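Putative isomerase (Streptomyces coelicolor A3, PDB 2OQH) probably catalyses the dehydration of D-glucarate to 5-dehydro-4-deoxy-D-glucarate, as a TIM-barrel member of the enolase superfamily. Local coordinates at residues A[57-62]-A[94-99]; A[100-105]-A[270-275]. One frame throughout, in Å; residues are numbered along the deposited sequence.

Helix 85-112 takes part in both contacts, through successive segments 94-99 and 100-105. Interaction 1 joins it to the short helix 54-63 inside the N-terminal domain; interaction 2, its centre about 10 Å from that of interaction 1, joins the next turn to 270-275 at the barrel. The two also touch directly, since Ala98 CB lies 3.3 Å from Val271 O and Ile97 CG2 lies 3.3 Å from Gly275 O. Asp270 follows the sixth barrel strand and His297 the seventh, positions consistent with the His-Asp dyad of mandelate racemase relatives, so interaction 2 borders the probable active-site end of the barrel; interaction 1 is centred about 17 Å from the chain's centre, against 11 Å.

Interaction 1 (A[57-62]-A[94-99]); sequences AAIVRR and YAAIAA
Ala96 meets Ile59 and Val60 with a single methyl, and this group carries most of the contact. Its CB is directed at helix 54-63 and lies 3.6 Å from Ile59 CG2, while Val60 CG2 approaches the same carbon at 3.8 Å. About Ala96 CB the two methyls lie in directions roughly a right angle apart, so CB is lodged between adjacent side chains of the facing helix. Ile59 points its CB toward helix 85-112 and touches with its short branch: CG2 stands anti to the backbone N, beside the carbonyl carbon, while chi1 of -60° sets the longer CG1 branch beside the backbone N, anti to the carbonyl carbon. Val60 leaves its backbone more obliquely and reaches Ala96 with the CG2 branch, which is anti to the carbonyl carbon; this methyl also lies 4.0 Å from Ala96 O. Because one partner is so small, the backbones come close, with Val60 CA and Ala96 CA only 5.6 Å apart. The seam is buried, and made mainly by apolar side chains, an instance of a small residue permitting close helix packing. Val56 and Met63 of helix 54-63 also touch Ala96, and Ile59 extends to Val85 and Tyr89 at the start of helix 85-112. On the sheet side, Val60 rests on Val10 and Val36, setting the helix pair against strands 5-15 and 31-40 of the three-stranded antiparallel sheet.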
ATOM      1  N   ALA A  57      -2.264   5.357 -17.452  1.00 21.23           N
ATOM      2  CA  ALA A  57      -2.995   6.510 -17.946  1.00 21.32           C
ATOM      3  C   ALA A  57      -3.774   6.113 -19.201  1.00 21.00           C
ATOM      4  O   ALA A  57      -4.882   6.588 -19.421  1.00 21.97           O
ATOM      5  CB  ALA A  57      -2.033   7.642 -18.262  1.00 21.57           C
ATOM      6  N   ALA A  58      -3.201   5.230 -20.015  1.00 20.42           N
ATOM      7  CA  ALA A  58      -3.872   4.798 -21.240  1.00 20.75           C
ATOM      8  C   ALA A  58      -5.156   4.023 -20.944  1.00 21.30           C
ATOM      9  O   ALA A  58      -6.165   4.190 -21.628  1.00 21.92           O
ATOM     10  CB  ALA A  58      -2.934   3.942 -22.081  1.00 18.68           C
ATOM     11  N   ILE A  59      -5.114   3.175 -19.922  1.00 20.18           N
ATOM     12  CA  ILE A  59      -6.274   2.378 -19.541  1.00 19.22           C
ATOM     13  C   ILE A  59      -7.407   3.272 -19.044  1.00 19.65           C
ATOM     14  O   ILE A  59      -8.572   3.062 -19.390  1.00 20.26           O
ATOM     15  CB  ILE A  59      -5.911   1.359 -18.433  1.00 18.50           C
ATOM     16  CG1 ILE A  59      -4.813   0.417 -18.925  1.00 17.12           C
ATOM     17  CG2 ILE A  59      -7.141   0.544 -18.041  1.00 18.90           C
ATOM     18  CD1 ILE A  59      -4.296  -0.521 -17.853  1.00 17.37           C
ATOM     19  N   VAL A  60      -7.068   4.272 -18.238  1.00 19.22           N
ATOM     20  CA  VAL A  60      -8.081   5.176 -17.709  1.00 20.08           C
ATOM     21  C   VAL A  60      -8.787   5.925 -18.829  1.00 21.52           C
ATOM     22  O   VAL A  60     -10.009   6.055 -18.827  1.00 20.76           O
ATOM     23  CB  VAL A  60      -7.481   6.207 -16.749  1.00 19.17           C
ATOM     24  CG1 VAL A  60      -8.591   7.078 -16.170  1.00 18.11           C
ATOM     25  CG2 VAL A  60      -6.728   5.501 -15.639  1.00 20.45           C
ATOM     26  N   ARG A  61      -8.021   6.418 -19.798  1.00 21.96           N
ATOM     27  CA  ARG A  61      -8.634   7.144 -20.896  1.00 22.25           C
ATOM     28  C   ARG A  61      -9.528   6.242 -21.734  1.00 22.59           C
ATOM     29  O   ARG A  61     -10.514   6.707 -22.299  1.00 22.55           O
ATOM     30  CB  ARG A  61      -7.560   7.813 -21.754  1.00 23.47           C
ATOM     31  CG  ARG A  61      -6.855   8.947 -21.009  1.00 24.43           C
ATOM     32  CD  ARG A  61      -5.776   9.578 -21.860  1.00 25.22           C
ATOM     33  NE  ARG A  61      -5.078  10.646 -21.145  1.00 27.14           N
ATOM     34  CZ  ARG A  61      -3.754  10.736 -21.054  1.00 26.23           C
ATOM     35  NH1 ARG A  61      -2.985   9.818 -21.635  1.00 26.72           N
ATOM     36  NH2 ARG A  61      -3.200  11.740 -20.386  1.00 28.35           N
ATOM     37  N   ARG A  62      -9.201   4.954 -21.810  1.00 22.91           N
ATOM     38  CA  ARG A  62     -10.038   4.039 -22.582  1.00 24.41           C
ATOM     39  C   ARG A  62     -11.333   3.732 -21.827  1.00 25.12           C
ATOM     40  O   ARG A  62     -12.290   3.226 -22.411  1.00 26.16           O
ATOM     41  CB  ARG A  62      -9.285   2.733 -22.910  1.00 24.36           C
ATOM     42  CG  ARG A  62      -8.251   2.881 -24.043  1.00 25.93           C
ATOM     43  CD  ARG A  62      -7.686   1.536 -24.508  1.00 28.55           C
ATOM     44  NE  ARG A  62      -6.836   1.673 -25.700  1.00 30.18           N
ATOM     45  CZ  ARG A  62      -6.255   0.654 -26.339  1.00 31.62           C
ATOM     46  NH1 ARG A  62      -6.420  -0.596 -25.908  1.00 31.69           N
ATOM     47  NH2 ARG A  62      -5.507   0.880 -27.417  1.00 29.98           N
ATOM     48  N   TYR A  94      -6.134  -3.085 -12.421  1.00 14.87           N
ATOM     49  CA  TYR A  94      -6.704  -2.797 -11.109  1.00 14.45           C
ATOM     50  C   TYR A  94      -6.318  -1.386 -10.672  1.00 14.68           C
ATOM     51  O   TYR A  94      -7.139  -0.658 -10.121  1.00 13.80           O
ATOM     52  CB  TYR A  94      -6.200  -3.800 -10.065  1.00 14.62           C
ATOM     53  CG  TYR A  94      -6.848  -5.165 -10.144  1.00 15.79           C
ATOM     54  CD1 TYR A  94      -8.198  -5.343  -9.840  1.00 15.89           C
ATOM     55  CD2 TYR A  94      -6.108  -6.280 -10.506  1.00 15.48           C
ATOM     56  CE1 TYR A  94      -8.794  -6.609  -9.890  1.00 16.29           C
ATOM     57  CE2 TYR A  94      -6.691  -7.553 -10.564  1.00 17.79           C
ATOM     58  CZ  TYR A  94      -8.033  -7.712 -10.257  1.00 18.60           C
ATOM     59  OH  TYR A  94      -8.601  -8.968 -10.333  1.00 20.27           O
ATOM     60  N   ALA A  95      -5.063  -1.015 -10.917  1.00 14.37           N
ATOM     61  CA  ALA A  95      -4.557   0.305 -10.542  1.00 14.66           C
ATOM     62  C   ALA A  95      -5.261   1.440 -11.285  1.00 15.53           C
ATOM     63  O   ALA A  95      -5.495   2.504 -10.713  1.00 16.44           O
ATOM     64  CB  ALA A  95      -3.055   0.375 -10.791  1.00 14.97           C
ATOM     65  N   ALA A  96      -5.584   1.223 -12.558  1.00 14.74           N
ATOM     66  CA  ALA A  96      -6.275   2.247 -13.344  1.00 15.78           C
ATOM     67  C   ALA A  96      -7.672   2.417 -12.761  1.00 17.39           C
ATOM     68  O   ALA A  96      -8.127   3.535 -12.500  1.00 17.89           O
ATOM     69  CB  ALA A  96      -6.360   1.827 -14.801  1.00 13.30           C
ATOM     70  N   ILE A  97      -8.341   1.288 -12.548  1.00 16.74           N
ATOM     71  CA  ILE A  97      -9.680   1.280 -11.971  1.00 15.54           C
ATOM     72  C   ILE A  97      -9.676   1.947 -10.595  1.00 14.90           C
ATOM     73  O   ILE A  97     -10.549   2.760 -10.291  1.00 15.95           O
ATOM     74  CB  ILE A  97     -10.208  -0.174 -11.854  1.00 14.70           C
ATOM     75  CG1 ILE A  97     -10.487  -0.723 -13.258  1.00 14.45           C
ATOM     76  CG2 ILE A  97     -11.440  -0.223 -10.954  1.00 14.35           C
ATOM     77  CD1 ILE A  97     -10.899  -2.178 -13.306  1.00 15.77           C
ATOM     78  N   ALA A  98      -8.688   1.617  -9.769  1.00 13.80           N
ATOM     79  CA  ALA A  98      -8.593   2.193  -8.427  1.00 14.72           C
ATOM     80  C   ALA A  98      -8.544   3.726  -8.431  1.00 14.59           C
ATOM     81  O   ALA A  98      -9.173   4.376  -7.598  1.00 15.64           O
ATOM     82  CB  ALA A  98      -7.367   1.627  -7.700  1.00 14.47           C
ATOM     83  N   ALA A  99      -7.786   4.299  -9.362  1.00 16.25           N
ATOM     84  CA  ALA A  99      -7.661   5.755  -9.477  1.00 16.90           C
ATOM     85  C   ALA A  99      -9.041   6.389  -9.663  1.00 16.73           C
ATOM     86  O   ALA A  99      -9.375   7.376  -9.010  1.00 17.25           O
ATOM     87  CB  ALA A  99      -6.764   6.109 -10.657  1.00 17.46           C
TER

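Interaction 2 (A[100-105]-A[270-275]); sequences VDVACW and DVYKWG
Val102 meets Val271 and Tyr272 through one methyl, CG2, which lies 4.0 Å from Val271 CG1 and at the same separation from Tyr272 CE1. That methyl branch is anti to the carbonyl carbon of Val102; the valine and tyrosine side chains cross at about a right angle, and CG2 comes to the ring obliquely, near its hydroxyl end. One residue earlier, Asp101 CB packs 3.7 Å from Gly275 O, a touch of aliphatic carbon on backbone oxygen. The carboxylate beyond it is engaged by others: OD1 bonds to His79 NE2 and OD2 to the backbone N of Ile277, at the start of helix 277-289, whose amino end would be expected to stabilise the negative charge. Asp101 thus ties three helices together.

A second shell sets the partners in place. Tyr272 is anchored at its far end, where OH bonds to Ala305 O, and one ring face is covered by its own neighbour, with Val271 CB 4.1 Å above the plane over the centre. Asp270 serves as N-cap of the short helical turn: OD1 accepts from Tyr272 N at 3.0 Å, a bent bond of 135° that reaches the oxygen from above the carboxylate plane. Its carbonyl O accepts from both Lys273 N and Trp274 N, and Gly275, with positive phi, ends the turn.

The result is a domain interface typical of the enolase superfamily, with the N-terminal domain laid against the barrel. Helix 303-315 lines the contact through Ala308, which touches both Val102 and Tyr272; Leu75 of helix 75-81 packs on Asp101, and strand 266-269 leads directly into the capped turn.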
ATOM      1  N   VAL A 100      -9.834   5.810 -10.563  1.00 16.09           N
ATOM      2  CA  VAL A 100     -11.182   6.298 -10.830  1.00 16.57           C
ATOM      3  C   VAL A 100     -12.069   6.052  -9.617  1.00 17.30           C
ATOM      4  O   VAL A 100     -12.914   6.882  -9.276  1.00 16.87           O
ATOM      5  CB  VAL A 100     -11.793   5.584 -12.059  1.00 16.98           C
ATOM      6  CG1 VAL A 100     -13.220   6.064 -12.302  1.00 15.56           C
ATOM      7  CG2 VAL A 100     -10.922   5.845 -13.286  1.00 17.51           C
ATOM      8  N   ASP A 101     -11.871   4.906  -8.970  1.00 15.35           N
ATOM      9  CA  ASP A 101     -12.647   4.540  -7.797  1.00 14.86           C
ATOM     10  C   ASP A 101     -12.456   5.588  -6.710  1.00 14.94           C
ATOM     11  O   ASP A 101     -13.426   6.080  -6.133  1.00 14.65           O
ATOM     12  CB  ASP A 101     -12.199   3.174  -7.266  1.00 14.57           C
ATOM     13  CG  ASP A 101     -13.029   2.703  -6.083  1.00 14.82           C
ATOM     14  OD1 ASP A 101     -14.083   2.074  -6.299  1.00 14.88           O
ATOM     15  OD2 ASP A 101     -12.633   2.975  -4.933  1.00 16.70           O
ATOM     16  N   VAL A 102     -11.198   5.919  -6.436  1.00 14.79           N
ATOM     17  CA  VAL A 102     -10.863   6.908  -5.419  1.00 15.41           C
ATOM     18  C   VAL A 102     -11.428   8.287  -5.761  1.00 15.45           C
ATOM     19  O   VAL A 102     -11.987   8.964  -4.904  1.00 15.57           O
ATOM     20  CB  VAL A 102      -9.333   7.012  -5.244  1.00 16.70           C
ATOM     21  CG1 VAL A 102      -8.988   8.109  -4.242  1.00 16.65           C
ATOM     22  CG2 VAL A 102      -8.783   5.673  -4.772  1.00 18.49           C
ATOM     23  N   ALA A 103     -11.293   8.696  -7.014  1.00 15.33           N
ATOM     24  CA  ALA A 103     -11.810   9.996  -7.434  1.00 17.09           C
ATOM     25  C   ALA A 103     -13.310  10.081  -7.185  1.00 17.25           C
ATOM     26  O   ALA A 103     -13.810  11.116  -6.762  1.00 17.20           O
ATOM     27  CB  ALA A 103     -11.504  10.239  -8.912  1.00 16.18           C
ATOM     28  N   CYS A 104     -14.028   8.989  -7.435  1.00 17.24           N
ATOM     29  CA  CYS A 104     -15.472   8.982  -7.207  1.00 18.01           C
ATOM     30  C   CYS A 104     -15.809   9.093  -5.715  1.00 17.83           C
ATOM     31  O   CYS A 104     -16.762   9.777  -5.338  1.00 18.27           O
ATOM     32  CB  CYS A 104     -16.098   7.714  -7.800  1.00 19.58           C
ATOM     33  SG  CYS A 104     -16.160   7.689  -9.597  1.00 19.79           S
ATOM     34  N   TRP A 105     -15.036   8.418  -4.867  1.00 15.48           N
ATOM     35  CA  TRP A 105     -15.266   8.490  -3.430  1.00 15.32           C
ATOM     36  C   TRP A 105     -15.022   9.919  -2.950  1.00 15.86           C
ATOM     37  O   TRP A 105     -15.754  10.445  -2.118  1.00 15.07           O
ATOM     38  CB  TRP A 105     -14.331   7.536  -2.681  1.00 16.50           C
ATOM     39  CG  TRP A 105     -14.862   6.132  -2.570  1.00 16.64           C
ATOM     40  CD1 TRP A 105     -14.544   5.065  -3.360  1.00 17.52           C
ATOM     41  CD2 TRP A 105     -15.808   5.652  -1.610  1.00 17.42           C
ATOM     42  NE1 TRP A 105     -15.231   3.947  -2.946  1.00 16.02           N
ATOM     43  CE2 TRP A 105     -16.016   4.280  -1.873  1.00 17.90           C
ATOM     44  CE3 TRP A 105     -16.506   6.250  -0.547  1.00 18.55           C
ATOM     45  CZ2 TRP A 105     -16.893   3.495  -1.114  1.00 16.96           C
ATOM     46  CZ3 TRP A 105     -17.381   5.470   0.208  1.00 19.12           C
ATOM     47  CH2 TRP A 105     -17.564   4.107  -0.080  1.00 19.51           C
ATOM     48  N   ASP A 270      -4.465  -3.205  -0.294  1.00 13.41           N
ATOM     49  CA  ASP A 270      -3.881  -2.153  -1.118  1.00 14.44           C
ATOM     50  C   ASP A 270      -4.926  -1.775  -2.155  1.00 13.15           C
ATOM     51  O   ASP A 270      -5.207  -2.531  -3.090  1.00 13.40           O
ATOM     52  CB  ASP A 270      -2.603  -2.640  -1.816  1.00 13.57           C
ATOM     53  CG  ASP A 270      -1.983  -1.579  -2.716  1.00 17.89           C
ATOM     54  OD1 ASP A 270      -2.575  -0.488  -2.868  1.00 18.86           O
ATOM     55  OD2 ASP A 270      -0.896  -1.836  -3.276  1.00 18.07           O
ATOM     56  N   VAL A 271      -5.504  -0.597  -1.971  1.00 13.88           N
ATOM     57  CA  VAL A 271      -6.540  -0.103  -2.860  1.00 15.20           C
ATOM     58  C   VAL A 271      -6.142  -0.135  -4.324  1.00 15.53           C
ATOM     59  O   VAL A 271      -6.934  -0.496  -5.191  1.00 14.91           O
ATOM     60  CB  VAL A 271      -6.933   1.337  -2.480  1.00 14.71           C
ATOM     61  CG1 VAL A 271      -7.824   1.947  -3.559  1.00 16.83           C
ATOM     62  CG2 VAL A 271      -7.643   1.330  -1.147  1.00 13.51           C
ATOM     63  N   TYR A 272      -4.898   0.234  -4.588  1.00 16.02           N
ATOM     64  CA  TYR A 272      -4.397   0.303  -5.942  1.00 16.60           C
ATOM     65  C   TYR A 272      -4.116  -1.053  -6.548  1.00 18.04           C
ATOM     66  O   TYR A 272      -4.067  -1.190  -7.771  1.00 19.85           O
ATOM     67  CB  TYR A 272      -3.173   1.217  -5.944  1.00 17.78           C
ATOM     68  CG  TYR A 272      -3.547   2.498  -5.244  1.00 17.94           C
ATOM     69  CD1 TYR A 272      -4.471   3.369  -5.818  1.00 16.30           C
ATOM     70  CD2 TYR A 272      -3.142   2.744  -3.935  1.00 18.30           C
ATOM     71  CE1 TYR A 272      -5.000   4.438  -5.104  1.00 17.95           C
ATOM     72  CE2 TYR A 272      -3.669   3.818  -3.202  1.00 18.76           C
ATOM     73  CZ  TYR A 272      -4.603   4.658  -3.796  1.00 18.14           C
ATOM     74  OH  TYR A 272      -5.176   5.688  -3.074  1.00 21.30           O
ATOM     75  N   LYS A 273      -3.964  -2.061  -5.700  1.00 16.76           N
ATOM     76  CA  LYS A 273      -3.716  -3.412  -6.177  1.00 16.48           C
ATOM     77  C   LYS A 273      -5.042  -4.174  -6.346  1.00 14.96           C
ATOM     78  O   LYS A 273      -5.188  -4.990  -7.255  1.00 15.83           O
ATOM     79  CB  LYS A 273      -2.790  -4.139  -5.190  1.00 17.98           C
ATOM     80  CG  LYS A 273      -2.391  -5.553  -5.591  1.00 20.02           C
ATOM     81  CD  LYS A 273      -1.420  -6.173  -4.570  1.00 19.16           C
ATOM     82  CE  LYS A 273       0.001  -5.651  -4.724  1.00 20.11           C
ATOM     83  NZ  LYS A 273       0.870  -6.624  -5.443  1.00 19.50           N
ATOM     84  N   TRP A 274      -6.007  -3.878  -5.477  1.00 14.87           N
ATOM     85  CA  TRP A 274      -7.313  -4.530  -5.494  1.00 13.63           C
ATOM     86  C   TRP A 274      -8.421  -3.796  -6.263  1.00 14.86           C
ATOM     87  O   TRP A 274      -9.560  -4.258  -6.324  1.00 13.49           O
ATOM     88  CB  TRP A 274      -7.752  -4.804  -4.053  1.00 13.47           C
ATOM     89  CG  TRP A 274      -6.895  -5.859  -3.400  1.00 14.01           C
ATOM     90  CD1 TRP A 274      -5.572  -5.755  -3.079  1.00 14.97           C
ATOM     91  CD2 TRP A 274      -7.280  -7.201  -3.078  1.00 13.96           C
ATOM     92  NE1 TRP A 274      -5.105  -6.951  -2.583  1.00 13.90           N
ATOM     93  CE2 TRP A 274      -6.133  -7.856  -2.568  1.00 13.71           C
ATOM     94  CE3 TRP A 274      -8.483  -7.918  -3.168  1.00 13.37           C
ATOM     95  CZ2 TRP A 274      -6.155  -9.199  -2.154  1.00 13.59           C
ATOM     96  CZ3 TRP A 274      -8.502  -9.257  -2.756  1.00 14.07           C
ATOM     97  CH2 TRP A 274      -7.346  -9.878  -2.257  1.00 12.78           C
ATOM     98  N   GLY A 275      -8.088  -2.641  -6.829  1.00 12.82           N
ATOM     99  CA  GLY A 275      -9.056  -1.912  -7.626  1.00 14.30           C
ATOM    100  C   GLY A 275      -9.988  -0.908  -6.974  1.00 15.74           C
ATOM    101  O   GLY A 275     -10.774  -0.270  -7.677  1.00 17.78           O
TER